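Local coordinates for protein abietadiene synthase, chloroplastic (Abies grandis, PDB 3S9V) that is a terpene synthase, an enzyme whose regular structure is almost all helix, with an N-terminal terpene synthase domain and a metal-binding one, at residues 81-86 against 113-118; 480-485 against 502-507; 328-331 against 336-339; 551-556 against 608-613; 675-680 against 724-729. All coordinates share one frame; numbering follows the deposited sequence.

Contact 1 (81-86 against 113-118)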
# COMPACT_ATOMS: atom_id res chain seq x y z
N GLU A 81 9.11 22.42 34.63
CA GLU A 81 10.39 22.91 34.16
C GLU A 81 10.45 22.79 32.64
O GLU A 81 10.98 23.67 31.97
CB GLU A 81 11.54 22.12 34.80
CG GLU A 81 12.92 22.64 34.41
CD GLU A 81 13.22 24.03 34.96
OE1 GLU A 81 14.09 24.72 34.38
OE2 GLU A 81 12.59 24.43 35.96
N TRP A 82 9.91 21.70 32.10
CA TRP A 82 9.92 21.52 30.65
C TRP A 82 9.21 22.69 29.98
O TRP A 82 9.69 23.23 28.98
CB TRP A 82 9.20 20.22 30.25
CG TRP A 82 9.28 19.98 28.78
CD1 TRP A 82 10.29 19.34 28.11
CD2 TRP A 82 8.39 20.48 27.78
NE1 TRP A 82 10.08 19.42 26.76
CE2 TRP A 82 8.92 20.11 26.52
CE3 TRP A 82 7.19 21.21 27.82
CZ2 TRP A 82 8.30 20.45 25.31
CZ3 TRP A 82 6.57 21.54 26.62
CH2 TRP A 82 7.13 21.17 25.38
N ILE A 83 8.07 23.09 30.53
CA ILE A 83 7.32 24.20 29.98
C ILE A 83 8.17 25.46 30.00
O ILE A 83 8.26 26.17 29.00
CB ILE A 83 6.02 24.43 30.79
CG1 ILE A 83 5.11 23.21 30.65
CG2 ILE A 83 5.33 25.68 30.31
CD1 ILE A 83 3.93 23.21 31.60
N LEU A 84 8.80 25.73 31.13
CA LEU A 84 9.65 26.91 31.28
C LEU A 84 10.81 26.96 30.28
O LEU A 84 11.23 28.04 29.85
CB LEU A 84 10.21 26.97 32.70
CG LEU A 84 9.22 27.15 33.85
CD1 LEU A 84 9.95 27.02 35.18
CD2 LEU A 84 8.55 28.51 33.73
N GLN A 85 11.32 25.80 29.92
CA GLN A 85 12.46 25.70 29.01
C GLN A 85 12.13 25.57 27.53
O GLN A 85 13.02 25.71 26.69
CB GLN A 85 13.32 24.50 29.42
CG GLN A 85 13.67 24.45 30.89
CD GLN A 85 14.85 25.32 31.25
OE1 GLN A 85 14.82 26.54 31.04
NE2 GLN A 85 15.90 24.71 31.79
N ASN A 86 10.87 25.30 27.18
CA ASN A 86 10.53 25.09 25.78
C ASN A 86 9.59 26.05 25.08
O ASN A 86 8.90 25.67 24.12
CB ASN A 86 10.01 23.67 25.60
CG ASN A 86 11.13 22.65 25.60
OD1 ASN A 86 11.76 22.42 24.58
ND2 ASN A 86 11.39 22.05 26.76
N ILE A 113 -1.97 28.90 31.55
CA ILE A 113 -2.84 28.56 32.67
C ILE A 113 -2.07 27.77 33.73
O ILE A 113 -2.19 28.05 34.92
CB ILE A 113 -4.07 27.77 32.18
CG1 ILE A 113 -4.97 28.71 31.36
CG2 ILE A 113 -4.83 27.15 33.34
CD1 ILE A 113 -6.17 28.04 30.73
N THR A 114 -1.25 26.81 33.30
CA THR A 114 -0.48 25.99 34.22
C THR A 114 0.62 26.76 34.96
O THR A 114 0.82 26.56 36.16
CB THR A 114 0.17 24.80 33.47
OG1 THR A 114 -0.85 24.03 32.83
CG2 THR A 114 0.94 23.91 34.45
N LEU A 115 1.33 27.63 34.26
CA LEU A 115 2.37 28.41 34.93
C LEU A 115 1.70 29.39 35.93
O LEU A 115 2.23 29.63 37.02
CB LEU A 115 3.21 29.18 33.92
CG LEU A 115 4.00 28.31 32.93
CD1 LEU A 115 4.84 29.19 32.04
CD2 LEU A 115 4.87 27.33 33.70
N THR A 116 0.55 29.93 35.54
CA THR A 116 -0.17 30.84 36.41
C THR A 116 -0.59 30.09 37.68
O THR A 116 -0.48 30.62 38.79
CB THR A 116 -1.45 31.40 35.71
OG1 THR A 116 -1.07 32.24 34.61
CG2 THR A 116 -2.27 32.22 36.69
N LEU A 117 -1.07 28.86 37.52
CA LEU A 117 -1.52 28.07 38.66
C LEU A 117 -0.36 27.76 39.61
O LEU A 117 -0.57 27.61 40.81
CB LEU A 117 -2.17 26.76 38.18
CG LEU A 117 -3.47 26.85 37.38
CD1 LEU A 117 -3.93 25.45 36.98
CD2 LEU A 117 -4.56 27.53 38.20
N TRP A 118 0.85 27.67 39.08
CA TRP A 118 1.99 27.38 39.94
C TRP A 118 2.75 28.65 40.32
O TRP A 118 3.84 28.59 40.91
CB TRP A 118 2.91 26.36 39.26
CG TRP A 118 2.29 24.99 39.25
CD1 TRP A 118 2.00 24.24 38.15
CD2 TRP A 118 1.83 24.25 40.39
NE1 TRP A 118 1.37 23.07 38.54
CE2 TRP A 118 1.26 23.06 39.90
CE3 TRP A 118 1.84 24.49 41.77
CZ2 TRP A 118 0.70 22.09 40.76
CZ3 TRP A 118 1.28 23.52 42.62
CH2 TRP A 118 0.72 22.34 42.11
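Two helices of an all-helical domain, 77-85 and 101-117, pack here through I83 and L84 on one and T114 and L115 on the other. Their place early in the chain is consistent with the extra helical domain that three-domain plant terpene synthases insert near the N-terminus. The short axes run at 120° to each other and stay 10.8 Å apart, a wide spacing that suits branched side chains reaching in from both sides. L115 meets both residues of the other helix: with its CG anti to the carbonyl carbon (chi1 -63°), it sets its fork against I83 and L84. I83 CG2 lies 3.8 Å from L115 CD2, the two side chains lying alongside one another and pointing opposite ways, and L84 CD2 comes within 3.9 Å of the same L115 CD2. The longer branch of I83 ends at CD1, 4.2 Å from T114 CG2. Threonine fits this place because its methyl can face the isoleucine while OG1 bonds to the carbonyls of A60 and A110. Helix 77-85 ends just after the contact, where N86 ND2 turns back to W82 O at 3.0 Å, with an N-H...O angle of 164°. Since every touch is between aliphatic carbons, shape and burial rather than directed bonds hold the segments together, and the threonine hydroxyl is satisfied without disturbing the apolar seam.

Contact 2 (480-485 against 502-507)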
# COMPACT_ATOMS: atom_id res chain seq x y z
N THR A 480 21.47 -1.60 -18.97
CA THR A 480 22.58 -2.38 -19.52
C THR A 480 21.99 -3.67 -20.09
O THR A 480 22.16 -3.97 -21.27
CB THR A 480 23.60 -2.74 -18.42
OG1 THR A 480 24.20 -1.55 -17.92
CG2 THR A 480 24.67 -3.66 -18.96
N GLU A 481 21.28 -4.41 -19.25
CA GLU A 481 20.66 -5.67 -19.66
C GLU A 481 19.85 -5.51 -20.94
O GLU A 481 19.88 -6.36 -21.84
CB GLU A 481 19.75 -6.20 -18.55
CG GLU A 481 20.49 -6.56 -17.27
CD GLU A 481 19.57 -7.10 -16.17
OE1 GLU A 481 20.08 -7.43 -15.08
OE2 GLU A 481 18.34 -7.19 -16.40
N LEU A 482 19.12 -4.40 -21.03
CA LEU A 482 18.29 -4.12 -22.19
C LEU A 482 19.14 -4.06 -23.45
O LEU A 482 18.75 -4.57 -24.50
CB LEU A 482 17.54 -2.80 -22.00
CG LEU A 482 16.64 -2.41 -23.17
CD1 LEU A 482 15.61 -3.50 -23.38
CD2 LEU A 482 15.97 -1.08 -22.90
N GLN A 483 20.30 -3.42 -23.34
CA GLN A 483 21.21 -3.29 -24.47
C GLN A 483 21.63 -4.67 -24.94
O GLN A 483 21.55 -4.97 -26.14
CB GLN A 483 22.45 -2.49 -24.07
CG GLN A 483 22.20 -1.01 -23.85
CD GLN A 483 21.55 -0.35 -25.05
OE1 GLN A 483 20.39 -0.62 -25.37
NE2 GLN A 483 22.30 0.52 -25.72
N ASP A 484 22.05 -5.51 -24.01
CA ASP A 484 22.49 -6.85 -24.35
C ASP A 484 21.38 -7.75 -24.88
O ASP A 484 21.66 -8.84 -25.38
CB ASP A 484 23.19 -7.49 -23.15
CG ASP A 484 24.49 -6.79 -22.80
OD1 ASP A 484 25.36 -6.68 -23.69
OD2 ASP A 484 24.65 -6.36 -21.64
N LEU A 485 20.13 -7.32 -24.78
CA LEU A 485 19.03 -8.11 -25.32
C LEU A 485 18.76 -7.62 -26.73
O LEU A 485 18.35 -8.39 -27.60
CB LEU A 485 17.76 -7.96 -24.47
CG LEU A 485 17.67 -8.87 -23.25
CD1 LEU A 485 16.45 -8.51 -22.45
CD2 LEU A 485 17.61 -10.33 -23.69
N GLU A 502 9.18 -6.32 -34.16
CA GLU A 502 10.20 -6.32 -33.11
C GLU A 502 9.74 -5.46 -31.93
O GLU A 502 9.12 -4.41 -32.13
CB GLU A 502 11.52 -5.77 -33.69
CG GLU A 502 12.67 -5.69 -32.70
CD GLU A 502 12.63 -4.47 -31.80
OE1 GLU A 502 13.46 -4.39 -30.88
OE2 GLU A 502 11.77 -3.58 -32.03
N ARG A 503 10.03 -5.91 -30.71
CA ARG A 503 9.63 -5.18 -29.51
C ARG A 503 10.30 -5.69 -28.23
O ARG A 503 9.63 -5.93 -27.22
CB ARG A 503 8.11 -5.24 -29.36
CG ARG A 503 7.51 -6.61 -29.63
CD ARG A 503 5.99 -6.54 -29.65
NE ARG A 503 5.40 -7.69 -30.31
CZ ARG A 503 4.12 -7.78 -30.65
NH1 ARG A 503 3.29 -6.78 -30.38
NH2 ARG A 503 3.67 -8.86 -31.27
N VAL A 504 11.62 -5.82 -28.28
CA VAL A 504 12.40 -6.30 -27.14
C VAL A 504 12.22 -5.43 -25.89
O VAL A 504 12.10 -5.94 -24.79
CB VAL A 504 13.91 -6.37 -27.48
CG1 VAL A 504 14.71 -6.77 -26.25
CG2 VAL A 504 14.13 -7.36 -28.61
N THR A 505 12.20 -4.11 -26.09
CA THR A 505 12.05 -3.17 -24.98
C THR A 505 10.73 -3.37 -24.26
O THR A 505 10.68 -3.49 -23.04
CB THR A 505 12.08 -1.71 -25.49
OG1 THR A 505 13.33 -1.46 -26.15
CG2 THR A 505 11.92 -0.75 -24.33
N GLU A 506 9.66 -3.38 -25.04
CA GLU A 506 8.31 -3.57 -24.52
C GLU A 506 8.22 -4.88 -23.74
O GLU A 506 7.60 -4.95 -22.69
CB GLU A 506 7.34 -3.56 -25.70
CG GLU A 506 5.87 -3.63 -25.39
CD GLU A 506 5.04 -3.45 -26.65
OE1 GLU A 506 5.12 -2.36 -27.25
OE2 GLU A 506 4.32 -4.39 -27.04
N ILE A 507 8.88 -5.91 -24.26
CA ILE A 507 8.88 -7.23 -23.63
C ILE A 507 9.80 -7.30 -22.41
O ILE A 507 9.49 -7.99 -21.43
CB ILE A 507 9.29 -8.32 -24.63
CG1 ILE A 507 8.19 -8.51 -25.67
CG2 ILE A 507 9.58 -9.63 -23.91
CD1 ILE A 507 8.49 -9.58 -26.70
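L485 and V504 form the tight part of this contact: L485 CB lies 3.7 Å from V504 CG1, the methyl that stands anti to its own backbone N (chi1 176°). Valine suits the first turn of a helix facing a neighbour, because its branch sits close to the backbone and lets the two chains approach; the CA atoms of L485 and V504 are 7.1 Å apart. Packing eases toward L482. Its CG is anti to the backbone N, and CD1 extends over T505, 3.9 Å from the CA of that residue and 4.1 Å from its OG1, while V504 CG1 is a looser 4.4 Å from L482 CD1. Y508 and F781, the latter on helix 768-781, add further apolar cover to L482. The long helix 461-491 is followed by a connection and then by helix 504-514, which sets off steeply across it, in the metal-binding terpene synthase domain. R503 occupies the N-cap of that second helix, and E502 OE1 accepts a weak bond from V504 N at 3.5 Å, which may add a little favourable charge at the helix start. The solvent side turns polar, with E502 exposed and T505 partly so. T505 stands at this margin, its methyl and hydroxyl suiting a boundary position, and its OG1 is hydrogen-bonded to R486, one turn beyond L482 on the long helix.

Contact 3 (328-331 against 336-339)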
# COMPACT_ATOMS: atom_id res chain seq x y z
N ARG A 328 -4.03 -6.09 5.54
CA ARG A 328 -3.34 -6.30 4.26
C ARG A 328 -1.91 -6.79 4.41
O ARG A 328 -1.52 -7.80 3.80
CB ARG A 328 -3.34 -5.03 3.41
CG ARG A 328 -2.69 -5.21 2.03
CD ARG A 328 -2.78 -3.93 1.21
NE ARG A 328 -2.32 -2.81 2.02
CZ ARG A 328 -1.06 -2.41 2.10
NH1 ARG A 328 -0.75 -1.39 2.90
NH2 ARG A 328 -0.11 -3.00 1.38
N ILE A 329 -1.11 -6.08 5.20
CA ILE A 329 0.28 -6.45 5.39
C ILE A 329 0.50 -7.79 6.09
O ILE A 329 1.38 -8.55 5.69
CB ILE A 329 1.04 -5.35 6.14
CG1 ILE A 329 1.05 -4.07 5.30
CG2 ILE A 329 2.47 -5.81 6.44
CD1 ILE A 329 1.72 -2.87 5.96
N LEU A 330 -0.29 -8.08 7.12
CA LEU A 330 -0.16 -9.36 7.82
C LEU A 330 -0.61 -10.49 6.89
O LEU A 330 -0.04 -11.58 6.91
CB LEU A 330 -1.01 -9.37 9.10
CG LEU A 330 -0.49 -8.48 10.24
CD1 LEU A 330 -1.47 -8.49 11.40
CD2 LEU A 330 0.87 -8.99 10.71
N ARG A 331 -1.63 -10.22 6.09
CA ARG A 331 -2.11 -11.22 5.15
C ARG A 331 -1.05 -11.51 4.10
O ARG A 331 -0.74 -12.67 3.83
CB ARG A 331 -3.39 -10.75 4.47
CG ARG A 331 -3.69 -11.53 3.19
CD ARG A 331 -5.13 -11.34 2.75
NE ARG A 331 -6.03 -12.07 3.64
CZ ARG A 331 -7.35 -12.12 3.48
NH1 ARG A 331 -8.08 -12.81 4.34
NH2 ARG A 331 -7.93 -11.47 2.48
N ASN A 336 -2.17 -15.57 9.81
CA ASN A 336 -3.56 -16.00 9.77
C ASN A 336 -4.48 -14.95 10.34
O ASN A 336 -4.85 -14.99 11.51
CB ASN A 336 -3.76 -17.31 10.53
CG ASN A 336 -5.21 -17.77 10.54
OD1 ASN A 336 -5.99 -17.40 9.66
ND2 ASN A 336 -5.58 -18.57 11.53
N VAL A 337 -4.85 -14.00 9.49
CA VAL A 337 -5.74 -12.92 9.86
C VAL A 337 -6.99 -13.03 9.00
O VAL A 337 -6.93 -13.49 7.86
CB VAL A 337 -5.07 -11.55 9.65
CG1 VAL A 337 -3.95 -11.37 10.66
CG2 VAL A 337 -4.54 -11.45 8.23
N SER A 338 -8.12 -12.60 9.54
CA SER A 338 -9.38 -12.68 8.82
C SER A 338 -9.90 -11.31 8.44
O SER A 338 -9.65 -10.32 9.13
CB SER A 338 -10.44 -13.38 9.68
OG SER A 338 -11.74 -13.20 9.14
N SER A 339 -10.64 -11.24 7.34
CA SER A 339 -11.21 -9.98 6.90
C SER A 339 -12.42 -9.65 7.78
O SER A 339 -13.00 -8.58 7.66
CB SER A 339 -11.64 -10.06 5.43
OG SER A 339 -12.57 -11.11 5.24
O HOH W 1 -5.53 -13.92 5.58
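Apolar packing comes first: V337 sets its two methyls against the last turn of helix 320-332. V337 CG1 is 3.9 Å from L330 CD1, the side chains meeting nearly perpendicular, while V337 CG2 settles over the backbone of R331, 3.8 Å from R331 N. A short beta-branched residue suits a chain that folds back so soon, bringing the CA atoms of R331 and V337 to 6.2 Å.

Polar contact runs through a water that bridges the segments. R331 NE donates to it at 2.7 Å, in the plane of the guanidinium, and the water donates to V337 O, also at 2.7 Å. The bend of the arginine at chi3 (-72°) turns its head toward this side, although R331 NH1 itself stays 3.8 Å from V337 O.

Charge and pi interactions hold the rest of the guanidinium. NH2 makes a salt bridge to E380 and a hydrogen bond to V375 O, and F377 adds a cation-pi contact. Within the helical N-terminal terpene synthase domain, R331 thus joins the end of one helix to the loop that leaves it and to E380, just before helix 381-397. Several partners fix the buried charge, which E380 would be expected to stabilise, and the water satisfies a carbonyl that the arginine does not reach directly.

Contact 4 (551-556 against 608-613)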
# COMPACT_ATOMS: atom_id res chain seq x y z
N LYS A 551 3.45 -28.13 -39.05
CA LYS A 551 3.78 -29.45 -38.55
C LYS A 551 5.29 -29.73 -38.60
O LYS A 551 5.81 -30.52 -37.80
CB LYS A 551 3.03 -30.52 -39.34
CG LYS A 551 3.19 -31.90 -38.75
CD LYS A 551 2.62 -32.97 -39.65
CE LYS A 551 3.00 -34.34 -39.10
NZ LYS A 551 4.47 -34.46 -38.90
N LEU A 552 5.99 -29.10 -39.53
CA LEU A 552 7.43 -29.29 -39.63
C LEU A 552 8.08 -28.64 -38.42
O LEU A 552 9.03 -29.18 -37.85
CB LEU A 552 7.98 -28.65 -40.90
CG LEU A 552 7.45 -29.15 -42.25
CD1 LEU A 552 7.99 -28.25 -43.35
CD2 LEU A 552 7.86 -30.60 -42.48
N PHE A 553 7.58 -27.47 -38.02
CA PHE A 553 8.13 -26.78 -36.86
C PHE A 553 7.90 -27.62 -35.61
O PHE A 553 8.82 -27.89 -34.84
CB PHE A 553 7.48 -25.39 -36.71
CG PHE A 553 8.26 -24.45 -35.82
CD1 PHE A 553 8.19 -24.54 -34.43
CD2 PHE A 553 9.09 -23.46 -36.38
CE1 PHE A 553 8.92 -23.68 -33.62
CE2 PHE A 553 9.82 -22.59 -35.57
CZ PHE A 553 9.74 -22.70 -34.19
N THR A 554 6.66 -28.05 -35.41
CA THR A 554 6.31 -28.86 -34.25
C THR A 554 7.16 -30.13 -34.20
O THR A 554 7.66 -30.51 -33.13
CB THR A 554 4.81 -29.25 -34.27
OG1 THR A 554 4.02 -28.06 -34.34
CG2 THR A 554 4.43 -30.00 -33.02
N GLU A 555 7.32 -30.77 -35.35
CA GLU A 555 8.11 -31.99 -35.45
C GLU A 555 9.59 -31.73 -35.19
O GLU A 555 10.29 -32.55 -34.58
CB GLU A 555 7.95 -32.62 -36.84
CG GLU A 555 8.83 -33.85 -37.08
CD GLU A 555 8.30 -35.09 -36.39
OE1 GLU A 555 8.08 -35.06 -35.16
OE2 GLU A 555 8.09 -36.11 -37.09
N SER A 556 10.08 -30.58 -35.66
CA SER A 556 11.48 -30.22 -35.47
C SER A 556 11.77 -30.12 -33.98
O SER A 556 12.79 -30.61 -33.50
CB SER A 556 11.80 -28.88 -36.14
OG SER A 556 11.65 -28.95 -37.55
N VAL A 608 3.67 -28.82 -25.36
CA VAL A 608 2.30 -28.46 -25.02
C VAL A 608 1.90 -27.10 -25.58
O VAL A 608 0.76 -26.90 -25.99
CB VAL A 608 2.11 -28.47 -23.48
CG1 VAL A 608 0.69 -28.02 -23.11
CG2 VAL A 608 2.36 -29.89 -22.95
N GLN A 609 2.85 -26.17 -25.61
CA GLN A 609 2.59 -24.83 -26.13
C GLN A 609 2.27 -24.87 -27.63
O GLN A 609 1.30 -24.25 -28.09
CB GLN A 609 3.80 -23.93 -25.90
CG GLN A 609 3.55 -22.48 -26.28
CD GLN A 609 2.46 -21.86 -25.43
OE1 GLN A 609 2.55 -21.85 -24.20
NE2 GLN A 609 1.41 -21.36 -26.07
N LEU A 610 3.09 -25.59 -28.39
CA LEU A 610 2.89 -25.69 -29.83
C LEU A 610 1.59 -26.42 -30.13
O LEU A 610 0.87 -26.08 -31.08
CB LEU A 610 4.09 -26.38 -30.49
CG LEU A 610 5.43 -25.68 -30.25
CD1 LEU A 610 6.51 -26.37 -31.05
CD2 LEU A 610 5.35 -24.22 -30.65
N GLU A 611 1.28 -27.43 -29.32
CA GLU A 611 0.05 -28.17 -29.49
C GLU A 611 -1.13 -27.22 -29.30
O GLU A 611 -2.11 -27.29 -30.04
CB GLU A 611 -0.02 -29.34 -28.50
CG GLU A 611 0.42 -30.65 -29.11
CD GLU A 611 0.91 -31.66 -28.09
OE1 GLU A 611 0.28 -31.80 -27.02
OE2 GLU A 611 1.93 -32.34 -28.37
N ALA A 612 -1.03 -26.31 -28.33
CA ALA A 612 -2.11 -25.35 -28.12
C ALA A 612 -2.24 -24.42 -29.33
O ALA A 612 -3.35 -24.10 -29.77
CB ALA A 612 -1.86 -24.53 -26.84
N TYR A 613 -1.11 -23.97 -29.88
CA TYR A 613 -1.13 -23.10 -31.06
C TYR A 613 -1.74 -23.87 -32.23
O TYR A 613 -2.49 -23.32 -33.03
CB TYR A 613 0.28 -22.66 -31.47
CG TYR A 613 0.95 -21.67 -30.55
CD1 TYR A 613 0.22 -20.67 -29.91
CD2 TYR A 613 2.33 -21.71 -30.35
CE1 TYR A 613 0.85 -19.73 -29.09
CE2 TYR A 613 2.97 -20.77 -29.54
CZ TYR A 613 2.22 -19.79 -28.92
OH TYR A 613 2.86 -18.86 -28.12
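Helices 547-559 and 599-621 come nearest at T554 and L610, whose CA atoms are 6.4 Å apart, a close backbone approach for two helices. L610 fills much of the space between them. With CG anti to the carbonyl carbon (chi1 -59°), the leucine extends CD1 to within 4.1 Å of T554 CA, so the methyl rests on the opposing backbone. That same CD1 meets the ring of F553 at its edge, near the ring plane, 4.2 Å from F553 CD1. T554 OG1 lies 4.2 Å from L610 CB, and threonine is small enough to let the helices come together. Its hydroxyl has a partner of its own in Y541 OH. Both helices are part of the helical bundle of the metal-binding terpene synthase domain. Y541 and L540, which touches F553, fall within the DDLYD sequence at the end of helix 521-541, the form of the aspartate-rich DDxxD motif by which this family generally binds metal. F553 also packs edge-to-face on F576 of helix 570-594, an aromatic pairing for which its broad ring is suited. On the exposed side of helix 599-621, E611 pairs with K607 in a salt bridge.

Contact 5 (675-680 against 724-729)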
# COMPACT_ATOMS: atom_id res chain seq x y z
N GLY A 675 -2.82 -18.41 -16.36
CA GLY A 675 -3.11 -18.50 -17.78
C GLY A 675 -4.54 -18.08 -18.09
O GLY A 675 -4.79 -17.36 -19.06
N LEU A 676 -5.48 -18.52 -17.26
CA LEU A 676 -6.88 -18.17 -17.46
C LEU A 676 -7.10 -16.66 -17.40
O LEU A 676 -7.67 -16.09 -18.33
CB LEU A 676 -7.79 -18.86 -16.43
CG LEU A 676 -9.29 -18.55 -16.50
CD1 LEU A 676 -9.82 -18.93 -17.87
CD2 LEU A 676 -10.05 -19.32 -15.39
N THR A 677 -6.64 -16.02 -16.34
CA THR A 677 -6.83 -14.57 -16.22
C THR A 677 -6.15 -13.80 -17.36
O THR A 677 -6.68 -12.80 -17.84
CB THR A 677 -6.32 -14.01 -14.87
OG1 THR A 677 -4.91 -14.22 -14.75
CG2 THR A 677 -7.06 -14.67 -13.71
N GLY A 678 -4.97 -14.26 -17.78
CA GLY A 678 -4.26 -13.58 -18.84
C GLY A 678 -5.06 -13.67 -20.13
O GLY A 678 -5.25 -12.67 -20.84
N ARG A 679 -5.54 -14.86 -20.43
CA ARG A 679 -6.33 -15.07 -21.63
C ARG A 679 -7.58 -14.20 -21.68
O ARG A 679 -7.87 -13.57 -22.70
CB ARG A 679 -6.79 -16.52 -21.73
CG ARG A 679 -7.65 -16.80 -22.95
CD ARG A 679 -6.74 -17.10 -24.11
NE ARG A 679 -6.71 -16.06 -25.12
CZ ARG A 679 -5.79 -15.98 -26.08
NH1 ARG A 679 -5.85 -14.99 -26.96
NH2 ARG A 679 -4.81 -16.87 -26.15
N LEU A 680 -8.33 -14.18 -20.59
CA LEU A 680 -9.57 -13.41 -20.54
C LEU A 680 -9.40 -11.90 -20.64
O LEU A 680 -10.18 -11.23 -21.34
CB LEU A 680 -10.36 -13.75 -19.27
CG LEU A 680 -10.79 -15.22 -19.11
CD1 LEU A 680 -11.68 -15.37 -17.88
CD2 LEU A 680 -11.54 -15.68 -20.34
N GLU A 724 -12.56 -11.91 -12.80
CA GLU A 724 -12.49 -11.40 -11.44
C GLU A 724 -12.48 -12.49 -10.37
O GLU A 724 -11.69 -12.43 -9.43
CB GLU A 724 -13.66 -10.44 -11.17
CG GLU A 724 -13.58 -9.13 -11.92
CD GLU A 724 -12.28 -8.39 -11.65
OE1 GLU A 724 -11.93 -8.21 -10.46
OE2 GLU A 724 -11.61 -7.98 -12.63
N ASN A 725 -13.37 -13.47 -10.49
CA ASN A 725 -13.40 -14.54 -9.50
C ASN A 725 -12.09 -15.30 -9.58
O ASN A 725 -11.57 -15.75 -8.56
CB ASN A 725 -14.58 -15.48 -9.74
CG ASN A 725 -15.92 -14.78 -9.56
OD1 ASN A 725 -16.14 -14.05 -8.59
ND2 ASN A 725 -16.84 -15.00 -10.50
N ALA A 726 -11.55 -15.42 -10.79
CA ALA A 726 -10.29 -16.12 -11.01
C ALA A 726 -9.13 -15.35 -10.37
O ALA A 726 -8.21 -15.96 -9.83
CB ALA A 726 -10.04 -16.28 -12.50
N LEU A 727 -9.18 -14.03 -10.45
CA LEU A 727 -8.13 -13.20 -9.87
C LEU A 727 -8.20 -13.29 -8.35
O LEU A 727 -7.18 -13.24 -7.65
CB LEU A 727 -8.29 -11.73 -10.30
CG LEU A 727 -7.76 -11.34 -11.68
CD1 LEU A 727 -8.24 -9.94 -12.05
CD2 LEU A 727 -6.23 -11.40 -11.67
N GLU A 728 -9.42 -13.43 -7.85
CA GLU A 728 -9.65 -13.54 -6.42
C GLU A 728 -9.08 -14.88 -5.95
O GLU A 728 -8.43 -14.96 -4.91
CB GLU A 728 -11.14 -13.44 -6.14
CG GLU A 728 -11.50 -13.03 -4.73
CD GLU A 728 -12.86 -12.36 -4.66
OE1 GLU A 728 -13.84 -12.93 -5.18
OE2 GLU A 728 -12.95 -11.25 -4.09
N GLU A 729 -9.32 -15.93 -6.73
CA GLU A 729 -8.80 -17.25 -6.38
C GLU A 729 -7.28 -17.23 -6.50
O GLU A 729 -6.57 -17.87 -5.71
CB GLU A 729 -9.39 -18.33 -7.31
CG GLU A 729 -8.88 -19.73 -6.95
CD GLU A 729 -9.62 -20.88 -7.64
OE1 GLU A 729 -9.14 -22.03 -7.51
OE2 GLU A 729 -10.67 -20.65 -8.28
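T677 lays its methyl over A726, with T677 CG2 3.6 Å from A726 CB, and the same methyl borders the next residue too, 3.9 Å from L727 N. L727 flanks the methyl from another side, its CD2 3.9 Å from T677 CG2. The threonine is turned so that CG2 is anti to its carbonyl carbon (chi1 63°). This leaves OG1 between the backbone N and the carbonyl carbon, where it bonds to M674 O within its own helix. Threonine therefore suits the spot twice over: the hydroxyl is satisfied locally and the methyl serves the interface. Alanine is equally apt, since a single CB lets the partner backbone approach; the CA atoms of T677 and A726 are 6.4 Å apart. At the edge of the contact L676 CD2 reaches A726 CB at 4.2 Å. The short axes run roughly antiparallel, at 148°, with a closest approach of 9.3 Å. Helix 669-693 goes on to the sequence NDTKTYQAE, which matches the second metal-binding motif of this family, NDxx(S/T)xxxE; D683 in it forms a salt bridge with R679 one turn before. In the bundle, helix 741-757 packs beside the T677 and L727 side through A751 and Q755, while helix 628-638 lies against L676 through I632 and S636, placing helix 669-693 among three others: 628-638, 712-736 and 741-757.

The contacts, in sequence order 1, 3, 2, 4, 5, span an elongated chain. Contact 1 lies at one end, its centre about 85 Å from that of contact 4 at the other and about 46 Å from contact 3. Contact 3, in the N-terminal terpene synthase domain, comes near the metal-binding domain: its nearest atoms are about 8 Å from contact 5. Contacts 2, 4 and 5 cluster with centres 26 to 28 Å apart, and the nearest atoms of contacts 4 and 5 are about 7 Å apart. Contact 4 packs beside the aspartate-rich motif, and contact 5 precedes the second motif on its own helix, so both probably lie close to the metal-binding pocket, whereas contact 1 is remote.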